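Local coordinates for toxin PAU_02230 (PDB 6HV6), which is a toxin of Photorhabdus asymbiotica, modelled here as a chain whose helices pack on a six-stranded antiparallel sheet, at residues Ser281-Leu292 with Phe336-Leu346; Lys302-Pro310 with Phe317-Phe327. The protein carries 1 engineered substitution. All blocks are in the same frame, centred on the assembly; numbering follows the deposited sequence.

How the interactions relate
Following the chain from its N terminus, strands 280-286 and 289-296 form a hairpin; the chain then runs through strands 304-309 and 313-317 and helix 320-334 before strand 342-346 returns to lie beside 280-286. Interaction 1 is this last pairing and closes the long loop from the hairpin to one of the sheet's two outermost strands. Interaction 2 is nested inside that loop and closes a much shorter one, in which the start of helix 320-334 folds back on strand 304-309. Both reach the same sheet, where 289-296 and 304-309 are neighbours: L292 O accepts from Y308 N, and H289 NE2 meets D309 OD1. Their centres lie about 15 Å apart.

Interaction 1 of 2, residues Ser281-Leu292 with Phe336-Leu346; sequences SVRVDAPKHTML and FPDDSVSFHPL. With EDO (1,2-ethanediol), chain E.
R283 lays its guanidinium on the imidazole of H344, planes 17° apart, with R283 NH2 over one ring face 3.4 Å from H344 CG. The group also grips D285 side-on in its own plane: R283 NE gives to D285 OD1 (2.8 Å) and NH2 to OD2, both taken on the syn side, while NH1 is held by N253. A bend at chi3 (79°) in an otherwise extended R283 chain turns the guanidinium this way. D285 OD2 stands over the same imidazole face but makes no bond to it; H344 NE2 instead shares an in-plane hydrogen bond with S342 OG at 2.7 Å, either able to donate. These residues line one face of an antiparallel sheet in which strand 342-346 is an outermost strand, paired with the first strand of a hairpin that turns at A286-H289 (type II). R283 and H344 exchange both backbone N-H...O bonds, as do D285 and S342, and L346 N gives to S281 O. V284 pairs in turn with M291, on the hairpin's other strand. On the opposite face V284 CG1 meets V341 CG1 (3.6 Å) and its CG2 lies by the F343 ring. Past the strand, P287 CD sits over the F336 ring, 3.8 Å from its centroid. S340 OG and S340 N both donate to P337 O, the hydroxyl at 2.7 Å, and D339 OD2 accepts from 1,2-ethanediol O1.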
loop_
_atom_site.group_PDB
_atom_site.type_symbol
_atom_site.label_atom_id
_atom_site.label_comp_id
_atom_site.label_asym_id
_atom_site.label_seq_id
_atom_site.Cartn_x
_atom_site.Cartn_y
_atom_site.Cartn_z
ATOM N N SER A 281 -15.810 15.179 2.531
ATOM C CA SER A 281 -14.568 14.438 2.649
ATOM C C SER A 281 -13.419 15.421 2.774
ATOM O O SER A 281 -13.453 16.523 2.216
ATOM C CB SER A 281 -14.342 13.515 1.447
ATOM O OG SER A 281 -15.380 12.562 1.336
ATOM N N VAL A 282 -12.408 15.005 3.524
ATOM C CA VAL A 282 -11.236 15.811 3.801
ATOM C C VAL A 282 -10.017 14.976 3.434
ATOM O O VAL A 282 -9.855 13.853 3.927
ATOM C CB VAL A 282 -11.184 16.244 5.276
ATOM C CG1 VAL A 282 -9.878 16.923 5.580
ATOM C CG2 VAL A 282 -12.365 17.175 5.609
ATOM N N ARG A 283 -9.175 15.508 2.560
ATOM C CA ARG A 283 -7.920 14.854 2.242
ATOM C C ARG A 283 -6.924 15.117 3.369
ATOM O O ARG A 283 -6.810 16.248 3.859
ATOM C CB ARG A 283 -7.376 15.358 0.903
ATOM C CG ARG A 283 -6.101 14.638 0.436
ATOM C CD ARG A 283 -5.512 15.272 -0.821
ATOM N NE ARG A 283 -4.771 16.479 -0.486
ATOM C CZ ARG A 283 -5.095 17.707 -0.868
ATOM N NH1 ARG A 283 -6.157 17.921 -1.636
ATOM N NH2 ARG A 283 -4.341 18.728 -0.484
ATOM N N VAL A 284 -6.216 14.075 3.788
ATOM C CA VAL A 284 -5.194 14.173 4.833
ATOM C C VAL A 284 -3.825 14.060 4.175
ATOM O O VAL A 284 -3.488 13.012 3.620
ATOM C CB VAL A 284 -5.362 13.089 5.911
ATOM C CG1 VAL A 284 -4.320 13.291 7.040
ATOM C CG2 VAL A 284 -6.763 13.139 6.507
ATOM N N ASP A 285 -3.038 15.127 4.236
ATOM C CA ASP A 285 -1.672 15.102 3.728
ATOM C C ASP A 285 -0.717 14.829 4.883
ATOM O O ASP A 285 -0.823 15.459 5.938
ATOM C CB ASP A 285 -1.306 16.427 3.055
ATOM C CG ASP A 285 -2.148 16.717 1.828
ATOM O OD1 ASP A 285 -2.707 15.758 1.234
ATOM O OD2 ASP A 285 -2.244 17.909 1.456
ATOM N N ALA A 286 0.206 13.886 4.680
ATOM C CA ALA A 286 1.152 13.461 5.715
ATOM C C ALA A 286 2.493 13.194 5.041
ATOM O O ALA A 286 2.558 13.221 3.806
ATOM C CB ALA A 286 0.629 12.213 6.434
ATOM N N PRO A 287 3.594 12.951 5.793
ATOM C CA PRO A 287 4.883 12.710 5.130
ATOM C C PRO A 287 4.826 11.571 4.122
ATOM O O PRO A 287 4.648 10.408 4.496
ATOM C CB PRO A 287 5.818 12.383 6.301
ATOM C CG PRO A 287 5.275 13.206 7.430
ATOM C CD PRO A 287 3.765 13.139 7.250
ATOM N N LYS A 288 4.949 11.913 2.835
ATOM C CA LYS A 288 4.951 10.934 1.735
ATOM C C LYS A 288 3.737 10.013 1.770
ATOM O O LYS A 288 3.812 8.840 1.397
ATOM C CB LYS A 288 6.243 10.114 1.741
ATOM C CG LYS A 288 7.486 10.956 1.495
ATOM C CD LYS A 288 8.756 10.155 1.706
ATOM C CE LYS A 288 9.983 10.989 1.362
ATOM N NZ LYS A 288 9.977 11.414 -0.073
ATOM N N HIS A 289 2.592 10.552 2.187
ATOM C CA HIS A 289 1.395 9.731 2.303
ATOM C C HIS A 289 0.168 10.616 2.184
ATOM O O HIS A 289 0.212 11.809 2.489
ATOM C CB HIS A 289 1.371 8.960 3.635
ATOM C CG HIS A 289 0.373 7.840 3.670
ATOM N ND1 HIS A 289 0.087 7.058 2.566
ATOM C CD2 HIS A 289 -0.380 7.347 4.685
ATOM C CE1 HIS A 289 -0.822 6.153 2.895
ATOM N NE2 HIS A 289 -1.115 6.302 4.177
ATOM N N THR A 290 -0.927 10.020 1.727
ATOM C CA THR A 290 -2.204 10.706 1.665
ATOM C C THR A 290 -3.262 9.779 2.231
ATOM O O THR A 290 -3.228 8.570 1.992
ATOM C CB THR A 290 -2.577 11.099 0.230
ATOM O OG1 THR A 290 -1.528 11.874 -0.349
ATOM C CG2 THR A 290 -3.900 11.902 0.203
ATOM N N MET A 291 -4.192 10.345 2.989
ATOM C CA MET A 291 -5.271 9.556 3.552
ATOM C C MET A 291 -6.553 10.373 3.402
ATOM O O MET A 291 -6.565 11.445 2.791
ATOM C CB MET A 291 -4.955 9.182 5.006
ATOM C CG MET A 291 -3.723 8.252 5.174
ATOM S SD MET A 291 -3.078 8.365 6.849
ATOM C CE MET A 291 -2.268 9.957 6.765
ATOM N N LEU A 292 -7.635 9.883 3.987
ATOM C CA LEU A 292 -8.926 10.504 3.749
ATOM C C LEU A 292 -9.807 10.281 4.963
ATOM O O LEU A 292 -9.805 9.186 5.536
ATOM C CB LEU A 292 -9.581 9.899 2.498
ATOM C CG LEU A 292 -11.014 10.330 2.209
ATOM C CD1 LEU A 292 -10.980 11.670 1.518
ATOM C CD2 LEU A 292 -11.698 9.256 1.355
ATOM N N PHE A 336 4.199 10.261 12.796
ATOM C CA PHE A 336 4.155 11.544 12.094
ATOM C C PHE A 336 4.051 12.676 13.104
ATOM O O PHE A 336 3.134 12.665 13.933
ATOM C CB PHE A 336 2.954 11.612 11.163
ATOM C CG PHE A 336 3.024 10.673 9.988
ATOM C CD1 PHE A 336 4.242 10.287 9.457
ATOM C CD2 PHE A 336 1.861 10.189 9.409
ATOM C CE1 PHE A 336 4.298 9.429 8.366
ATOM C CE2 PHE A 336 1.916 9.330 8.314
ATOM C CZ PHE A 336 3.133 8.956 7.796
ATOM N N PRO A 337 4.928 13.679 13.062
ATOM C CA PRO A 337 4.732 14.858 13.914
ATOM C C PRO A 337 3.439 15.585 13.553
ATOM O O PRO A 337 2.991 15.566 12.403
ATOM C CB PRO A 337 5.972 15.719 13.644
ATOM C CG PRO A 337 6.521 15.218 12.361
ATOM C CD PRO A 337 6.171 13.764 12.275
ATOM N N ASP A 338 2.834 16.210 14.569
ATOM C CA ASP A 338 1.521 16.831 14.411
ATOM C C ASP A 338 1.515 17.873 13.303
ATOM O O ASP A 338 0.552 17.960 12.531
ATOM C CB ASP A 338 1.077 17.476 15.727
ATOM C CG ASP A 338 0.803 16.456 16.814
ATOM O OD1 ASP A 338 0.974 15.242 16.551
ATOM O OD2 ASP A 338 0.412 16.872 17.929
ATOM N N ASP A 339 2.568 18.692 13.222
ATOM C CA ASP A 339 2.638 19.733 12.205
ATOM C C ASP A 339 2.857 19.181 10.804
ATOM O O ASP A 339 2.830 19.958 9.847
ATOM C CB ASP A 339 3.759 20.721 12.529
ATOM C CG ASP A 339 5.092 20.034 12.734
ATOM O OD1 ASP A 339 5.216 19.225 13.675
ATOM O OD2 ASP A 339 6.015 20.286 11.942
ATOM N N SER A 340 3.108 17.886 10.662
ATOM C CA SER A 340 3.307 17.310 9.346
ATOM C C SER A 340 2.023 16.747 8.771
ATOM O O SER A 340 2.015 16.346 7.608
ATOM C CB SER A 340 4.378 16.218 9.384
ATOM O OG SER A 340 3.864 14.991 9.876
ATOM N N VAL A 341 0.944 16.727 9.550
ATOM C CA VAL A 341 -0.339 16.168 9.136
ATOM C C VAL A 341 -1.317 17.325 8.961
ATOM O O VAL A 341 -1.520 18.116 9.889
ATOM C CB VAL A 341 -0.861 15.146 10.158
ATOM C CG1 VAL A 341 -2.229 14.606 9.719
ATOM C CG2 VAL A 341 0.146 14.009 10.341
ATOM N N SER A 342 -1.923 17.433 7.778
ATOM C CA SER A 342 -2.778 18.584 7.484
ATOM C C SER A 342 -4.041 18.113 6.782
ATOM O O SER A 342 -4.095 17.018 6.218
ATOM C CB SER A 342 -2.063 19.648 6.628
ATOM O OG SER A 342 -1.605 19.117 5.390
ATOM N N PHE A 343 -5.060 18.969 6.822
ATOM C CA PHE A 343 -6.415 18.600 6.445
ATOM C C PHE A 343 -6.903 19.533 5.353
ATOM O O PHE A 343 -6.789 20.754 5.481
ATOM C CB PHE A 343 -7.335 18.646 7.665
ATOM C CG PHE A 343 -6.919 17.688 8.743
ATOM C CD1 PHE A 343 -7.308 16.366 8.692
ATOM C CD2 PHE A 343 -6.093 18.101 9.770
ATOM C CE1 PHE A 343 -6.910 15.475 9.668
ATOM C CE2 PHE A 343 -5.689 17.217 10.750
ATOM C CZ PHE A 343 -6.096 15.904 10.701
ATOM N N HIS A 344 -7.457 18.954 4.292
ATOM C CA HIS A 344 -7.786 19.723 3.102
ATOM C C HIS A 344 -9.155 19.306 2.586
ATOM O O HIS A 344 -9.338 18.158 2.169
ATOM C CB HIS A 344 -6.701 19.527 2.043
ATOM C CG HIS A 344 -5.332 19.888 2.531
ATOM N ND1 HIS A 344 -4.755 21.117 2.296
ATOM C CD2 HIS A 344 -4.436 19.187 3.267
ATOM C CE1 HIS A 344 -3.555 21.152 2.848
ATOM N NE2 HIS A 344 -3.337 19.991 3.443
ATOM N N PRO A 345 -10.144 20.197 2.642
ATOM C CA PRO A 345 -11.485 19.835 2.171
ATOM C C PRO A 345 -11.452 19.449 0.702
ATOM O O PRO A 345 -10.789 20.098 -0.111
ATOM C CB PRO A 345 -12.303 21.112 2.398
ATOM C CG PRO A 345 -11.482 21.945 3.349
ATOM C CD PRO A 345 -10.058 21.605 3.065
ATOM N N LEU A 346 -12.167 18.372 0.377
ATOM C CA LEU A 346 -12.365 17.933 -0.995
ATOM C C LEU A 346 -13.726 18.398 -1.495
ATOM O O LEU A 346 -14.706 18.404 -0.746
ATOM C CB LEU A 346 -12.266 16.413 -1.099
ATOM C CG LEU A 346 -10.855 15.857 -0.904
ATOM C CD1 LEU A 346 -10.898 14.360 -0.899
ATOM C CD2 LEU A 346 -9.929 16.346 -1.989
HETATM C C1 EDO E . 6.617 21.951 9.287
HETATM O O1 EDO E . 5.590 22.524 10.099
HETATM C C2 EDO E . 7.919 22.712 9.515
HETATM O O2 EDO E . 8.991 21.970 8.923
HETATM O O HOH W 1 -16.419 16.960 0.271
#

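Interaction 2 of 2, residues Lys302-Pro310 with Phe317-Phe327; sequences KIKYVFYDP and FDKHSDMAAFF
Y305 spreads one ring face over the start of helix 320-334, with H320 N 3.4 Å above the ring plane near its rim and H320 CB 3.8 Å from the ring centroid. The helix follows a beta hairpin (strands 304-309 and 313-317) and packs back along its first strand: segment 320-327 runs nearly parallel to strand 304-309 (12°), axes 8.1 Å at closest approach. Y305 and F317 form a hydrogen-bonded pair of that hairpin, exchanging both backbone bonds; Y305 N to F317 O is nearly straight at 176°. At the exposed end D318 OD2 and NZ of the poorly ordered K302 form a long salt bridge (3.4 Å) whose hydrogen bond is weak. The buried polar ends are tied elsewhere, Y305 OH to E271 and H320 NE2 to L267 O, whereas H320 ND1 has no partner in the model. Further along, M323 points at the strand and packs its CB and CG against Y305 and F307. F307 CG lies anti to the backbone N (chi1 172°), which turns the ring toward the helix. F326 CE2 reaches the ring edge, 3.7 Å from F307 CD2, while F327 presents its own edge to the face in a T-shaped pair, F327 CD1 standing 3.5 Å from F307 CE1.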
loop_
_atom_site.group_PDB
_atom_site.type_symbol
_atom_site.label_atom_id
_atom_site.label_comp_id
_atom_site.label_asym_id
_atom_site.label_seq_id
_atom_site.Cartn_x
_atom_site.Cartn_y
_atom_site.Cartn_z
ATOM N N LYS A 302 -28.598 6.814 8.164
ATOM C CA LYS A 302 -27.657 6.815 9.281
ATOM C C LYS A 302 -26.289 7.357 8.855
ATOM O O LYS A 302 -25.804 7.063 7.764
ATOM C CB LYS A 302 -27.516 5.403 9.869
ATOM C CG LYS A 302 -26.537 5.300 11.045
ATOM C CD LYS A 302 -26.857 4.118 11.959
ATOM C CE LYS A 302 -25.934 4.080 13.175
ATOM N NZ LYS A 302 -26.386 3.102 14.213
ATOM N N ILE A 303 -25.679 8.151 9.734
ATOM C CA ILE A 303 -24.423 8.840 9.460
ATOM C C ILE A 303 -23.265 7.945 9.860
ATOM O O ILE A 303 -23.293 7.306 10.920
ATOM C CB ILE A 303 -24.366 10.185 10.211
ATOM C CG1 ILE A 303 -25.268 11.222 9.533
ATOM C CG2 ILE A 303 -22.939 10.697 10.307
ATOM C CD1 ILE A 303 -25.192 12.604 10.158
ATOM N N LYS A 304 -22.242 7.894 9.004
ATOM C CA LYS A 304 -21.006 7.180 9.274
ATOM C C LYS A 304 -19.822 8.128 9.141
ATOM O O LYS A 304 -19.816 9.009 8.273
ATOM C CB LYS A 304 -20.847 5.987 8.320
ATOM C CG LYS A 304 -21.901 4.915 8.517
ATOM C CD LYS A 304 -21.923 4.456 9.970
ATOM C CE LYS A 304 -23.187 3.676 10.303
ATOM N NZ LYS A 304 -23.365 2.495 9.413
ATOM N N TYR A 305 -18.834 7.957 10.018
ATOM C CA TYR A 305 -17.576 8.691 9.971
ATOM C C TYR A 305 -16.488 7.691 9.592
ATOM O O TYR A 305 -16.324 6.669 10.270
ATOM C CB TYR A 305 -17.271 9.354 11.315
ATOM C CG TYR A 305 -18.414 10.242 11.793
ATOM C CD1 TYR A 305 -19.460 9.717 12.545
ATOM C CD2 TYR A 305 -18.471 11.580 11.439
ATOM C CE1 TYR A 305 -20.518 10.511 12.957
ATOM C CE2 TYR A 305 -19.530 12.389 11.852
ATOM C CZ TYR A 305 -20.548 11.842 12.603
ATOM O OH TYR A 305 -21.600 12.627 13.019
ATOM N N VAL A 306 -15.763 7.971 8.511
ATOM C CA VAL A 306 -14.903 6.970 7.870
ATOM C C VAL A 306 -13.474 7.489 7.804
ATOM O O VAL A 306 -13.239 8.626 7.382
ATOM C CB VAL A 306 -15.395 6.610 6.456
ATOM C CG1 VAL A 306 -14.561 5.418 5.875
ATOM C CG2 VAL A 306 -16.881 6.295 6.448
ATOM N N PHE A 307 -12.523 6.648 8.190
ATOM C CA PHE A 307 -11.099 6.904 7.994
ATOM C C PHE A 307 -10.591 5.911 6.959
ATOM O O PHE A 307 -10.655 4.700 7.185
ATOM C CB PHE A 307 -10.332 6.759 9.314
ATOM C CG PHE A 307 -8.824 6.820 9.167
ATOM C CD1 PHE A 307 -8.227 7.707 8.273
ATOM C CD2 PHE A 307 -8.007 6.005 9.933
ATOM C CE1 PHE A 307 -6.841 7.766 8.142
ATOM C CE2 PHE A 307 -6.619 6.063 9.814
ATOM C CZ PHE A 307 -6.039 6.937 8.915
ATOM N N TYR A 308 -10.119 6.414 5.820
ATOM C CA TYR A 308 -9.529 5.585 4.767
ATOM C C TYR A 308 -8.024 5.814 4.757
ATOM O O TYR A 308 -7.561 6.914 4.427
ATOM C CB TYR A 308 -10.118 5.913 3.395
ATOM C CG TYR A 308 -9.425 5.219 2.217
ATOM C CD1 TYR A 308 -9.006 3.899 2.304
ATOM C CD2 TYR A 308 -9.204 5.885 1.023
ATOM C CE1 TYR A 308 -8.398 3.254 1.232
ATOM C CE2 TYR A 308 -8.582 5.242 -0.052
ATOM C CZ TYR A 308 -8.189 3.942 0.067
ATOM O OH TYR A 308 -7.580 3.321 -0.989
ATOM N N ASP A 309 -7.263 4.787 5.146
ATOM C CA ASP A 309 -5.813 4.792 4.959
ATOM C C ASP A 309 -5.484 3.849 3.818
ATOM O O ASP A 309 -5.608 2.624 3.983
ATOM C CB ASP A 309 -5.081 4.362 6.228
ATOM C CG ASP A 309 -3.557 4.429 6.095
ATOM O OD1 ASP A 309 -3.035 4.607 4.982
ATOM O OD2 ASP A 309 -2.876 4.322 7.134
ATOM N N PRO A 310 -5.074 4.366 2.655
ATOM C CA PRO A 310 -4.722 3.489 1.522
ATOM C C PRO A 310 -3.761 2.365 1.855
ATOM O O PRO A 310 -3.780 1.343 1.164
ATOM C CB PRO A 310 -4.095 4.472 0.528
ATOM C CG PRO A 310 -4.884 5.742 0.756
ATOM C CD PRO A 310 -5.043 5.792 2.274
ATOM N N PHE A 317 -17.190 4.382 11.577
ATOM C CA PHE A 317 -17.548 4.610 12.975
ATOM C C PHE A 317 -18.908 5.289 13.087
ATOM O O PHE A 317 -19.290 6.089 12.230
ATOM C CB PHE A 317 -16.506 5.481 13.693
ATOM C CG PHE A 317 -15.121 4.895 13.708
ATOM C CD1 PHE A 317 -14.263 5.086 12.640
ATOM C CD2 PHE A 317 -14.671 4.173 14.797
ATOM C CE1 PHE A 317 -12.999 4.575 12.657
ATOM C CE2 PHE A 317 -13.398 3.641 14.809
ATOM C CZ PHE A 317 -12.562 3.844 13.744
ATOM N N ASP A 318 -19.628 4.976 14.176
ATOM C CA ASP A 318 -20.890 5.652 14.456
ATOM C C ASP A 318 -20.676 7.044 15.031
ATOM O O ASP A 318 -21.557 7.905 14.912
ATOM C CB ASP A 318 -21.745 4.839 15.440
ATOM C CG ASP A 318 -22.456 3.665 14.785
ATOM O OD1 ASP A 318 -22.268 3.434 13.575
ATOM O OD2 ASP A 318 -23.220 2.970 15.491
ATOM N N LYS A 319 -19.544 7.277 15.684
ATOM C CA LYS A 319 -19.288 8.534 16.369
ATOM C C LYS A 319 -18.035 9.169 15.797
ATOM O O LYS A 319 -17.032 8.486 15.574
ATOM C CB LYS A 319 -19.120 8.331 17.883
ATOM C CG LYS A 319 -20.368 7.841 18.598
ATOM C CD LYS A 319 -20.200 7.922 20.108
ATOM C CE LYS A 319 -21.520 7.677 20.830
ATOM N NZ LYS A 319 -21.364 7.725 22.310
ATOM N N HIS A 320 -18.098 10.479 15.555
ATOM C CA HIS A 320 -16.913 11.183 15.079
ATOM C C HIS A 320 -15.761 11.062 16.073
ATOM O O HIS A 320 -14.601 10.885 15.677
ATOM C CB HIS A 320 -17.243 12.653 14.819
ATOM C CG HIS A 320 -16.042 13.478 14.489
ATOM N ND1 HIS A 320 -15.481 13.504 13.230
ATOM C CD2 HIS A 320 -15.269 14.277 15.262
ATOM C CE1 HIS A 320 -14.420 14.290 13.239
ATOM N NE2 HIS A 320 -14.270 14.773 14.459
ATOM N N SER A 321 -16.064 11.143 17.370
ATOM C CA SER A 321 -14.997 11.127 18.367
ATOM C C SER A 321 -14.243 9.806 18.353
ATOM O O SER A 321 -13.034 9.785 18.608
ATOM C CB SER A 321 -15.557 11.404 19.764
ATOM O OG SER A 321 -16.406 10.362 20.205
ATOM N N ASP A 322 -14.929 8.699 18.057
ATOM C CA ASP A 322 -14.239 7.419 17.946
ATOM C C ASP A 322 -13.356 7.376 16.711
ATOM O O ASP A 322 -12.228 6.876 16.763
ATOM C CB ASP A 322 -15.244 6.273 17.905
ATOM C CG ASP A 322 -15.936 6.070 19.236
ATOM O OD1 ASP A 322 -15.323 6.403 20.269
ATOM O OD2 ASP A 322 -17.073 5.570 19.240
ATOM N N MET A 323 -13.869 7.862 15.582
ATOM C CA MET A 323 -13.062 7.891 14.369
ATOM C C MET A 323 -11.814 8.734 14.581
ATOM O O MET A 323 -10.706 8.327 14.205
ATOM C CB MET A 323 -13.912 8.408 13.204
ATOM C CG MET A 323 -13.247 8.386 11.831
ATOM S SD MET A 323 -12.189 9.820 11.592
ATOM C CE MET A 323 -13.410 11.111 11.315
ATOM N N ALA A 324 -11.968 9.889 15.231
ATOM C CA ALA A 324 -10.833 10.776 15.461
ATOM C C ALA A 324 -9.842 10.181 16.455
ATOM O O ALA A 324 -8.627 10.358 16.307
ATOM C CB ALA A 324 -11.320 12.133 15.957
ATOM N N ALA A 325 -10.335 9.501 17.491
ATOM C CA ALA A 325 -9.411 8.846 18.414
ATOM C C ALA A 325 -8.599 7.779 17.689
ATOM O O ALA A 325 -7.382 7.669 17.880
ATOM C CB ALA A 325 -10.175 8.242 19.591
ATOM N N PHE A 326 -9.255 7.010 16.823
ATOM C CA PHE A 326 -8.555 5.986 16.056
ATOM C C PHE A 326 -7.532 6.618 15.119
ATOM O O PHE A 326 -6.381 6.181 15.051
ATOM C CB PHE A 326 -9.570 5.152 15.278
ATOM C CG PHE A 326 -8.950 4.098 14.430
ATOM C CD1 PHE A 326 -8.280 3.033 15.010
ATOM C CD2 PHE A 326 -9.033 4.170 13.052
ATOM C CE1 PHE A 326 -7.702 2.057 14.229
ATOM C CE2 PHE A 326 -8.450 3.187 12.256
ATOM C CZ PHE A 326 -7.793 2.131 12.849
ATOM N N PHE A 327 -7.939 7.660 14.394
ATOM C CA PHE A 327 -7.022 8.352 13.492
ATOM C C PHE A 327 -5.804 8.882 14.244
ATOM O O PHE A 327 -4.666 8.753 13.773
ATOM C CB PHE A 327 -7.767 9.488 12.774
ATOM C CG PHE A 327 -6.874 10.415 11.991
ATOM C CD1 PHE A 327 -6.563 10.146 10.661
ATOM C CD2 PHE A 327 -6.359 11.565 12.578
ATOM C CE1 PHE A 327 -5.736 10.996 9.939
ATOM C CE2 PHE A 327 -5.533 12.422 11.862
ATOM C CZ PHE A 327 -5.223 12.137 10.536
#